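Local coordinates for protein putative oxidoreductase YfjR (Streptomyces aurantiacus, PDB 4OQZ) that reduces imines to amines as an S-selective imine reductase, probably with NADPH as hydride donor, at residues Leu88-Ser93 / Gly111-Gly116; Asp94-Ala99 / Ala165-Gln170; Gly117-Pro122 / Ser131-Gly136. One frame throughout, in Å; residues are numbered along the deposited sequence.

Interaction 1. Residues Leu88-Ser93 / Gly111-Gly116; sequences LVNLSS and GTHLTG
Asn-90 and His-113 meet on one face of a parallel strand pair, where CE1 of the imidazole comes within 3.5 Å of Asn-90 CB. His-113 has CG anti to the backbone N (chi1 174°), which carries its ring along the sheet to Thr-115. There NE2 donates to Thr-115 OG1 at 2.9 Å, with the hydroxyl oxygen close to the ring plane, and this bond is likely to set the rotation of the imidazole; Thr-115 OG1 is also hydrogen-bonded to Pro-162 O. ND1, by contrast, is buried without a partner in the model.

Asn-90 uses its amide within its own segment. OD1 accepts from Ser-92 N, lying in the carbonyl plane at 3.2 Å, and from Ser-92 OG, somewhat tilted from it at 2.9 Å. The first bond makes an Asx turn that bends the chain just after the strand, and the pair of donors holds the carboxamide in place. On the other face the side-chain contact is apolar, Val-89 CG2 touching Leu-114 CD1 at 4.2 Å. Further on, Leu-91 CD2 lies 3.8 Å from Gly-116 CA, where a side chain beta carbon would collide with it.

The backbones are joined by four bonds, from Leu-88 N to Thr-112 O, Leu-114 N to Leu-88 O, Asn-90 N to Leu-114 O and Gly-116 N to Asn-90 O. The pair forms the two strands of a beta-alpha-beta unit whose helix, 96-108, packs on His-113 and Thr-115. Helix 69-75 joins it on that face, helix 138-151 lies against Val-89 and Leu-114, and strand 61-64 flanks strand 87-90.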
loop_
_atom_site.group_PDB
_atom_site.type_symbol
_atom_site.label_atom_id
_atom_site.label_comp_id
_atom_site.label_asym_id
_atom_site.label_seq_id
_atom_site.Cartn_x
_atom_site.Cartn_y
_atom_site.Cartn_z
ATOM N N LEU A 88 -29.789 -4.787 17.229
ATOM C CA LEU A 88 -29.319 -3.542 16.613
ATOM C C LEU A 88 -27.933 -3.732 15.974
ATOM O O LEU A 88 -26.941 -4.001 16.670
ATOM C CB LEU A 88 -29.306 -2.395 17.635
ATOM C CG LEU A 88 -30.574 -1.559 17.755
ATOM C CD1 LEU A 88 -31.687 -2.320 18.490
ATOM C CD2 LEU A 88 -30.284 -0.302 18.547
ATOM N N VAL A 89 -27.888 -3.645 14.647
ATOM C CA VAL A 89 -26.667 -3.844 13.869
ATOM C C VAL A 89 -26.117 -2.471 13.554
ATOM O O VAL A 89 -26.695 -1.737 12.732
ATOM C CB VAL A 89 -26.901 -4.695 12.593
ATOM C CG1 VAL A 89 -25.564 -5.091 11.967
ATOM C CG2 VAL A 89 -27.724 -5.945 12.911
ATOM N N ASN A 90 -25.037 -2.095 14.260
ATOM C CA ASN A 90 -24.455 -0.772 14.074
ATOM C C ASN A 90 -23.321 -0.791 13.070
ATOM O O ASN A 90 -22.235 -1.292 13.353
ATOM C CB ASN A 90 -24.080 -0.106 15.400
ATOM C CG ASN A 90 -24.042 1.396 15.314
ATOM O OD1 ASN A 90 -23.410 1.985 14.436
ATOM N ND2 ASN A 90 -24.652 2.050 16.275
ATOM N N LEU A 91 -23.596 -0.254 11.884
ATOM C CA LEU A 91 -22.654 -0.232 10.773
ATOM C C LEU A 91 -21.849 1.063 10.652
ATOM O O LEU A 91 -21.027 1.178 9.747
ATOM C CB LEU A 91 -23.369 -0.591 9.465
ATOM C CG LEU A 91 -24.112 -1.934 9.437
ATOM C CD1 LEU A 91 -24.943 -2.047 8.192
ATOM C CD2 LEU A 91 -23.150 -3.129 9.501
ATOM N N SER A 92 -22.040 2.011 11.588
ATOM C CA SER A 92 -21.319 3.292 11.633
ATOM C C SER A 92 -19.855 3.063 12.047
ATOM O O SER A 92 -19.575 2.691 13.194
ATOM C CB SER A 92 -21.992 4.263 12.602
ATOM O OG SER A 92 -23.405 4.145 12.566
ATOM N N SER A 93 -18.932 3.276 11.091
ATOM C CA SER A 93 -17.490 3.099 11.254
ATOM C C SER A 93 -16.855 4.107 12.237
ATOM O O SER A 93 -16.633 5.273 11.899
ATOM C CB SER A 93 -16.794 3.152 9.902
ATOM O OG SER A 93 -16.653 4.480 9.423
ATOM N N GLY A 111 -31.607 -4.996 24.671
ATOM C CA GLY A 111 -31.455 -5.332 23.261
ATOM C C GLY A 111 -30.073 -5.881 22.988
ATOM O O GLY A 111 -29.224 -5.859 23.877
ATOM N N THR A 112 -29.816 -6.374 21.752
ATOM C CA THR A 112 -28.470 -6.876 21.444
ATOM C C THR A 112 -27.803 -6.047 20.352
ATOM O O THR A 112 -28.444 -5.698 19.357
ATOM C CB THR A 112 -28.367 -8.415 21.251
ATOM O OG1 THR A 112 -28.666 -8.775 19.904
ATOM C CG2 THR A 112 -29.205 -9.217 22.234
ATOM N N HIS A 113 -26.513 -5.730 20.558
ATOM C CA HIS A 113 -25.696 -4.935 19.648
ATOM C C HIS A 113 -24.696 -5.793 18.867
ATOM O O HIS A 113 -23.872 -6.504 19.455
ATOM C CB HIS A 113 -24.976 -3.814 20.425
ATOM C CG HIS A 113 -23.997 -3.004 19.623
ATOM N ND1 HIS A 113 -24.320 -1.750 19.148
ATOM C CD2 HIS A 113 -22.711 -3.268 19.306
ATOM C CE1 HIS A 113 -23.238 -1.311 18.528
ATOM N NE2 HIS A 113 -22.245 -2.190 18.600
ATOM N N LEU A 114 -24.769 -5.696 17.535
ATOM C CA LEU A 114 -23.836 -6.353 16.635
ATOM C C LEU A 114 -23.039 -5.219 16.009
ATOM O O LEU A 114 -23.632 -4.259 15.514
ATOM C CB LEU A 114 -24.562 -7.160 15.525
ATOM C CG LEU A 114 -25.128 -8.543 15.899
ATOM C CD1 LEU A 114 -25.802 -9.186 14.704
ATOM C CD2 LEU A 114 -24.050 -9.483 16.430
ATOM N N THR A 115 -21.712 -5.265 16.126
ATOM C CA THR A 115 -20.859 -4.238 15.510
ATOM C C THR A 115 -20.525 -4.723 14.122
ATOM O O THR A 115 -20.182 -5.892 13.953
ATOM C CB THR A 115 -19.584 -3.993 16.340
ATOM O OG1 THR A 115 -19.949 -3.673 17.683
ATOM C CG2 THR A 115 -18.711 -2.881 15.755
ATOM N N GLY A 116 -20.617 -3.823 13.149
ATOM C CA GLY A 116 -20.286 -4.128 11.763
ATOM C C GLY A 116 -19.250 -3.201 11.158
ATOM O O GLY A 116 -19.272 -1.990 11.413
HETATM O O HOH W 1 -19.110 -0.175 8.440
#

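Interaction 2. Residues Asp94-Ala99 / Ala165-Gln170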
loop_
_atom_site.group_PDB
_atom_site.type_symbol
_atom_site.label_atom_id
_atom_site.label_comp_id
_atom_site.label_asym_id
_atom_site.label_seq_id
_atom_site.Cartn_x
_atom_site.Cartn_y
_atom_site.Cartn_z
ATOM N N ASP A 94 -16.585 3.654 13.452
ATOM C CA ASP A 94 -15.951 4.465 14.486
ATOM C C ASP A 94 -14.951 3.563 15.241
ATOM O O ASP A 94 -14.723 2.432 14.816
ATOM C CB ASP A 94 -17.024 5.104 15.388
ATOM C CG ASP A 94 -16.640 6.362 16.150
ATOM O OD1 ASP A 94 -15.428 6.588 16.357
ATOM O OD2 ASP A 94 -17.556 7.081 16.607
ATOM N N THR A 95 -14.333 4.058 16.317
ATOM C CA THR A 95 -13.313 3.343 17.093
ATOM C C THR A 95 -13.829 2.123 17.876
ATOM O O THR A 95 -14.991 2.131 18.299
ATOM C CB THR A 95 -12.612 4.302 18.065
ATOM O OG1 THR A 95 -13.511 4.694 19.109
ATOM C CG2 THR A 95 -11.985 5.490 17.375
ATOM N N PRO A 96 -12.938 1.131 18.187
ATOM C CA PRO A 96 -13.348 -0.012 19.031
ATOM C C PRO A 96 -13.892 0.378 20.401
ATOM O O PRO A 96 -14.790 -0.295 20.896
ATOM C CB PRO A 96 -12.066 -0.835 19.169
ATOM C CG PRO A 96 -11.227 -0.448 18.021
ATOM C CD PRO A 96 -11.531 0.990 17.757
ATOM N N GLU A 97 -13.358 1.455 21.009
ATOM C CA GLU A 97 -13.801 1.947 22.317
ATOM C C GLU A 97 -15.244 2.467 22.276
ATOM O O GLU A 97 -16.059 2.070 23.108
ATOM C CB GLU A 97 -12.817 2.987 22.885
ATOM C CG GLU A 97 -12.414 2.735 24.330
ATOM C CD GLU A 97 -11.837 1.369 24.659
ATOM O OE1 GLU A 97 -10.808 0.987 24.055
ATOM O OE2 GLU A 97 -12.421 0.679 25.524
ATOM N N LYS A 98 -15.578 3.294 21.268
ATOM C CA LYS A 98 -16.934 3.812 21.065
ATOM C C LYS A 98 -17.956 2.713 20.714
ATOM O O LYS A 98 -19.117 2.833 21.106
ATOM C CB LYS A 98 -16.951 4.991 20.080
ATOM C CG LYS A 98 -16.673 6.311 20.803
ATOM C CD LYS A 98 -16.777 7.509 19.879
ATOM C CE LYS A 98 -16.669 8.822 20.619
ATOM N NZ LYS A 98 -15.271 9.126 21.025
ATOM N N ALA A 99 -17.511 1.621 20.046
ATOM C CA ALA A 99 -18.353 0.456 19.742
ATOM C C ALA A 99 -18.671 -0.324 21.048
ATOM O O ALA A 99 -19.809 -0.779 21.222
ATOM C CB ALA A 99 -17.661 -0.444 18.731
ATOM N N ALA A 165 -14.912 -5.929 15.427
ATOM C CA ALA A 165 -15.214 -5.594 14.018
ATOM C C ALA A 165 -14.737 -4.178 13.670
ATOM O O ALA A 165 -14.241 -3.950 12.570
ATOM C CB ALA A 165 -16.697 -5.758 13.732
ATOM N N ALA A 166 -14.795 -3.266 14.658
ATOM C CA ALA A 166 -14.324 -1.887 14.537
ATOM C C ALA A 166 -12.814 -1.883 14.374
ATOM O O ALA A 166 -12.308 -1.152 13.542
ATOM C CB ALA A 166 -14.718 -1.083 15.777
ATOM N N LEU A 167 -12.093 -2.706 15.171
ATOM C CA LEU A 167 -10.646 -2.854 15.104
ATOM C C LEU A 167 -10.278 -3.301 13.695
ATOM O O LEU A 167 -9.528 -2.599 13.016
ATOM C CB LEU A 167 -10.202 -3.916 16.136
ATOM C CG LEU A 167 -8.839 -3.828 16.782
ATOM C CD1 LEU A 167 -8.448 -5.201 17.282
ATOM C CD2 LEU A 167 -7.744 -3.326 15.833
ATOM N N MET A 168 -10.878 -4.414 13.222
ATOM C CA MET A 168 -10.663 -4.950 11.863
ATOM C C MET A 168 -10.914 -3.903 10.800
ATOM O O MET A 168 -10.128 -3.779 9.839
ATOM C CB MET A 168 -11.559 -6.175 11.647
ATOM C CG MET A 168 -10.803 -7.485 11.361
ATOM S SD MET A 168 -9.294 -7.916 12.264
ATOM C CE MET A 168 -9.863 -7.843 13.837
ATOM N N TYR A 169 -11.998 -3.104 10.995
ATOM C CA TYR A 169 -12.295 -2.006 10.098
ATOM C C TYR A 169 -11.128 -0.991 10.068
ATOM O O TYR A 169 -10.662 -0.658 8.968
ATOM C CB TYR A 169 -13.643 -1.329 10.447
ATOM C CG TYR A 169 -14.086 -0.355 9.378
ATOM C CD1 TYR A 169 -14.725 -0.801 8.221
ATOM C CD2 TYR A 169 -13.774 1.000 9.469
ATOM C CE1 TYR A 169 -15.101 0.090 7.212
ATOM C CE2 TYR A 169 -14.116 1.893 8.454
ATOM C CZ TYR A 169 -14.803 1.438 7.342
ATOM O OH TYR A 169 -15.152 2.326 6.360
ATOM N N GLN A 170 -10.610 -0.581 11.256
ATOM C CA GLN A 170 -9.483 0.366 11.335
ATOM C C GLN A 170 -8.202 -0.195 10.714
ATOM O O GLN A 170 -7.486 0.533 10.025
ATOM C CB GLN A 170 -9.239 0.877 12.770
ATOM C CG GLN A 170 -10.450 1.525 13.459
ATOM C CD GLN A 170 -11.045 2.709 12.729
ATOM O OE1 GLN A 170 -10.378 3.430 11.987
ATOM N NE2 GLN A 170 -12.330 2.915 12.908
#
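Pro-96, in the first turn of helix 96-108, and Ala-166, on helix 163-191, bring the two backbones to 5.0 Å between their CA atoms. Small side chains make this closeness possible. The methyl of Ala-166 points into the start of the other helix, with CB 3.6 Å from Asp-94 O and 3.7 Å from Pro-96 CA, while Ala-99 CB touches it from the next turn. The proline ring meets the other helix with its CG tip, 3.7 Å from Leu-167 N. Gln-170, its chain bent at chi2 (-58°), turns its amide back so that NE2 gives a weak, bent bond of 3.1 Å to Asp-94 O.

Thr-95 is the N-cap, its OG1 accepting from Lys-98 N at 3.3 Å. Asp-94 OD1 in turn takes the N-H of Thr-95 at 2.8 Å. His-243 and Thr-247 of the second subunit pack beside Asp-94, Pro-96 and Gln-170.

The contact thus joins the start of a helix of the nucleotide-binding domain to the long helix 163-191, whose segment falls in the C-terminal family region. Its chemistry implies that close apolar fit carries most of the join, with a single weak bond as the polar supplement.

Interaction 3. Residues Gly117-Pro122 / Ser131-Gly136; sequences GVLSPP and STFYSG
The antiparallel hairpin of strands 112-119 and 131-135 brings Leu-119 against Phe-133 near the connecting loop. The strand directions stand at 168° to each other. Gly-117 and Phe-133 form a hydrogen-bonded pair: Gly-117 N reaches Phe-133 O at 2.8 Å, and Phe-133 N returns to Gly-117 O at 3.0 Å. One step on, Leu-119 N donates to Ser-131 O.

Leu-119 carries its CG anti to the carbonyl carbon (chi1 -59°), which directs the branched end back toward the aromatic residue. CD1 does the closest touching, 3.5 Å from Phe-133 CE2 and 4.0 Å from CZ, so one methyl sits near these outer ring atoms, and Leu-119 CB rests 3.5 Å from Ser-131 O. Tyr-203 of the second subunit meets the phenylalanine ring too, and Met-168 and Ala-165 of helix 163-191 pack on it. An alanine at Leu-119 would probably open a gap beside CE2 and leave the Phe-133 ring freer to turn.

On the opposite face Val-118 and Thr-132 cross obliquely as a non-hydrogen-bonded pair. Val-118 CG1 lies 3.7 Å from Thr-132 OG1, and CG2 comes 3.9 Å from the threonine methyl, CG2. The threonine hydroxyl itself is hydrogen-bonded to Thr-152 OG1. Leu-119 is also the centre of an inverse gamma turn, which turns the chain toward Ser-120.

Beyond this hairpin, strand 131-135 runs through helix 138-151 into strand 154-159, parallel to it. Such an added beta-alpha-beta unit, antiparallel to the classical Rossmann strands, is typical of the nucleotide-binding domain of 6-phosphogluconate dehydrogenase and its HIBADH-related relatives.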
loop_
_atom_site.group_PDB
_atom_site.type_symbol
_atom_site.label_atom_id
_atom_site.label_comp_id
_atom_site.label_asym_id
_atom_site.label_seq_id
_atom_site.Cartn_x
_atom_site.Cartn_y
_atom_site.Cartn_z
ATOM N N GLY A 117 -18.350 -3.779 10.357
ATOM C CA GLY A 117 -17.360 -3.044 9.572
ATOM C C GLY A 117 -17.487 -3.386 8.094
ATOM O O GLY A 117 -16.877 -4.368 7.658
ATOM N N VAL A 118 -18.297 -2.592 7.320
ATOM C CA VAL A 118 -18.599 -2.810 5.882
ATOM C C VAL A 118 -17.419 -2.442 4.973
ATOM O O VAL A 118 -17.107 -1.262 4.816
ATOM C CB VAL A 118 -19.933 -2.120 5.391
ATOM C CG1 VAL A 118 -20.368 -2.656 4.029
ATOM C CG2 VAL A 118 -21.069 -2.264 6.404
ATOM N N LEU A 119 -16.809 -3.443 4.321
ATOM C CA LEU A 119 -15.702 -3.204 3.384
ATOM C C LEU A 119 -16.297 -3.069 1.977
ATOM O O LEU A 119 -16.095 -3.925 1.107
ATOM C CB LEU A 119 -14.659 -4.333 3.431
ATOM C CG LEU A 119 -13.982 -4.620 4.761
ATOM C CD1 LEU A 119 -12.916 -5.677 4.565
ATOM C CD2 LEU A 119 -13.411 -3.335 5.399
ATOM N N SER A 120 -17.095 -2.016 1.800
ATOM C CA SER A 120 -17.790 -1.741 0.561
ATOM C C SER A 120 -18.191 -0.311 0.398
ATOM O O SER A 120 -18.796 0.264 1.300
ATOM C CB SER A 120 -19.047 -2.604 0.421
ATOM O OG SER A 120 -19.574 -2.509 -0.896
ATOM N N PRO A 121 -17.983 0.237 -0.819
ATOM C CA PRO A 121 -18.588 1.543 -1.143
ATOM C C PRO A 121 -20.107 1.312 -1.354
ATOM O O PRO A 121 -20.492 0.144 -1.513
ATOM C CB PRO A 121 -17.903 1.923 -2.468
ATOM C CG PRO A 121 -17.590 0.624 -3.108
ATOM C CD PRO A 121 -17.314 -0.364 -2.006
ATOM N N PRO A 122 -20.980 2.357 -1.438
ATOM C CA PRO A 122 -22.425 2.100 -1.662
ATOM C C PRO A 122 -22.829 1.290 -2.909
ATOM O O PRO A 122 -23.750 0.498 -2.744
ATOM C CB PRO A 122 -23.057 3.494 -1.610
ATOM C CG PRO A 122 -22.077 4.322 -0.859
ATOM C CD PRO A 122 -20.736 3.805 -1.262
ATOM N N SER A 131 -17.586 -7.975 1.615
ATOM C CA SER A 131 -17.493 -8.479 2.978
ATOM C C SER A 131 -17.700 -7.423 4.085
ATOM O O SER A 131 -17.537 -6.216 3.873
ATOM C CB SER A 131 -16.186 -9.242 3.183
ATOM O OG SER A 131 -16.195 -9.957 4.410
ATOM N N THR A 132 -18.185 -7.899 5.231
ATOM C CA THR A 132 -18.437 -7.088 6.424
ATOM C C THR A 132 -17.982 -7.892 7.625
ATOM O O THR A 132 -18.330 -9.077 7.765
ATOM C CB THR A 132 -19.905 -6.703 6.569
ATOM O OG1 THR A 132 -20.360 -6.060 5.385
ATOM C CG2 THR A 132 -20.163 -5.752 7.789
ATOM N N PHE A 133 -17.231 -7.235 8.509
ATOM C CA PHE A 133 -16.763 -7.840 9.752
ATOM C C PHE A 133 -17.877 -7.623 10.777
ATOM O O PHE A 133 -18.418 -6.532 10.849
ATOM C CB PHE A 133 -15.491 -7.125 10.266
ATOM C CG PHE A 133 -14.239 -7.300 9.444
ATOM C CD1 PHE A 133 -13.561 -8.517 9.428
ATOM C CD2 PHE A 133 -13.706 -6.237 8.729
ATOM C CE1 PHE A 133 -12.408 -8.677 8.661
ATOM C CE2 PHE A 133 -12.538 -6.401 7.967
ATOM C CZ PHE A 133 -11.919 -7.620 7.917
ATOM N N TYR A 134 -18.199 -8.643 11.553
ATOM C CA TYR A 134 -19.181 -8.586 12.628
ATOM C C TYR A 134 -18.603 -9.068 13.955
ATOM O O TYR A 134 -17.867 -10.060 14.002
ATOM C CB TYR A 134 -20.445 -9.384 12.297
ATOM C CG TYR A 134 -21.309 -8.709 11.248
ATOM C CD1 TYR A 134 -22.107 -7.616 11.571
ATOM C CD2 TYR A 134 -21.306 -9.148 9.927
ATOM C CE1 TYR A 134 -22.874 -6.974 10.607
ATOM C CE2 TYR A 134 -22.087 -8.527 8.958
ATOM C CZ TYR A 134 -22.873 -7.438 9.302
ATOM O OH TYR A 134 -23.635 -6.787 8.351
ATOM N N SER A 135 -18.920 -8.340 15.028
ATOM C CA SER A 135 -18.525 -8.709 16.367
ATOM C C SER A 135 -19.659 -8.420 17.373
ATOM O O SER A 135 -20.526 -7.585 17.112
ATOM C CB SER A 135 -17.176 -8.104 16.750
ATOM O OG SER A 135 -17.210 -6.712 17.019
ATOM N N GLY A 136 -19.699 -9.197 18.448
ATOM C CA GLY A 136 -20.743 -9.106 19.459
ATOM C C GLY A 136 -21.331 -10.466 19.764
ATOM O O GLY A 136 -20.687 -11.475 19.467
#

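Interactions 1 and 3 share strand 112-119, which pairs in parallel with 87-90 along its first part and antiparallel with 131-135 farther on; here the sheet changes direction. Both rest mainly on backbone hydrogen bonds between strands, whereas interaction 2 joins two helices by small apolar side chains and one weak polar bond. All three are largely buried, although Thr-112 of interaction 1 and Leu-119 and Ser-131 of interaction 3 are partly exposed and interaction 2 borders the second subunit. They interlock: Thr-115 N probably bonds to Ser-135 O, Ser-135 OG probably receives Ala-165 N, and Ala-99 packs against Thr-115. Helix 96-108 thus ties the crossover of interaction 1 to the interdomain helix of interaction 2.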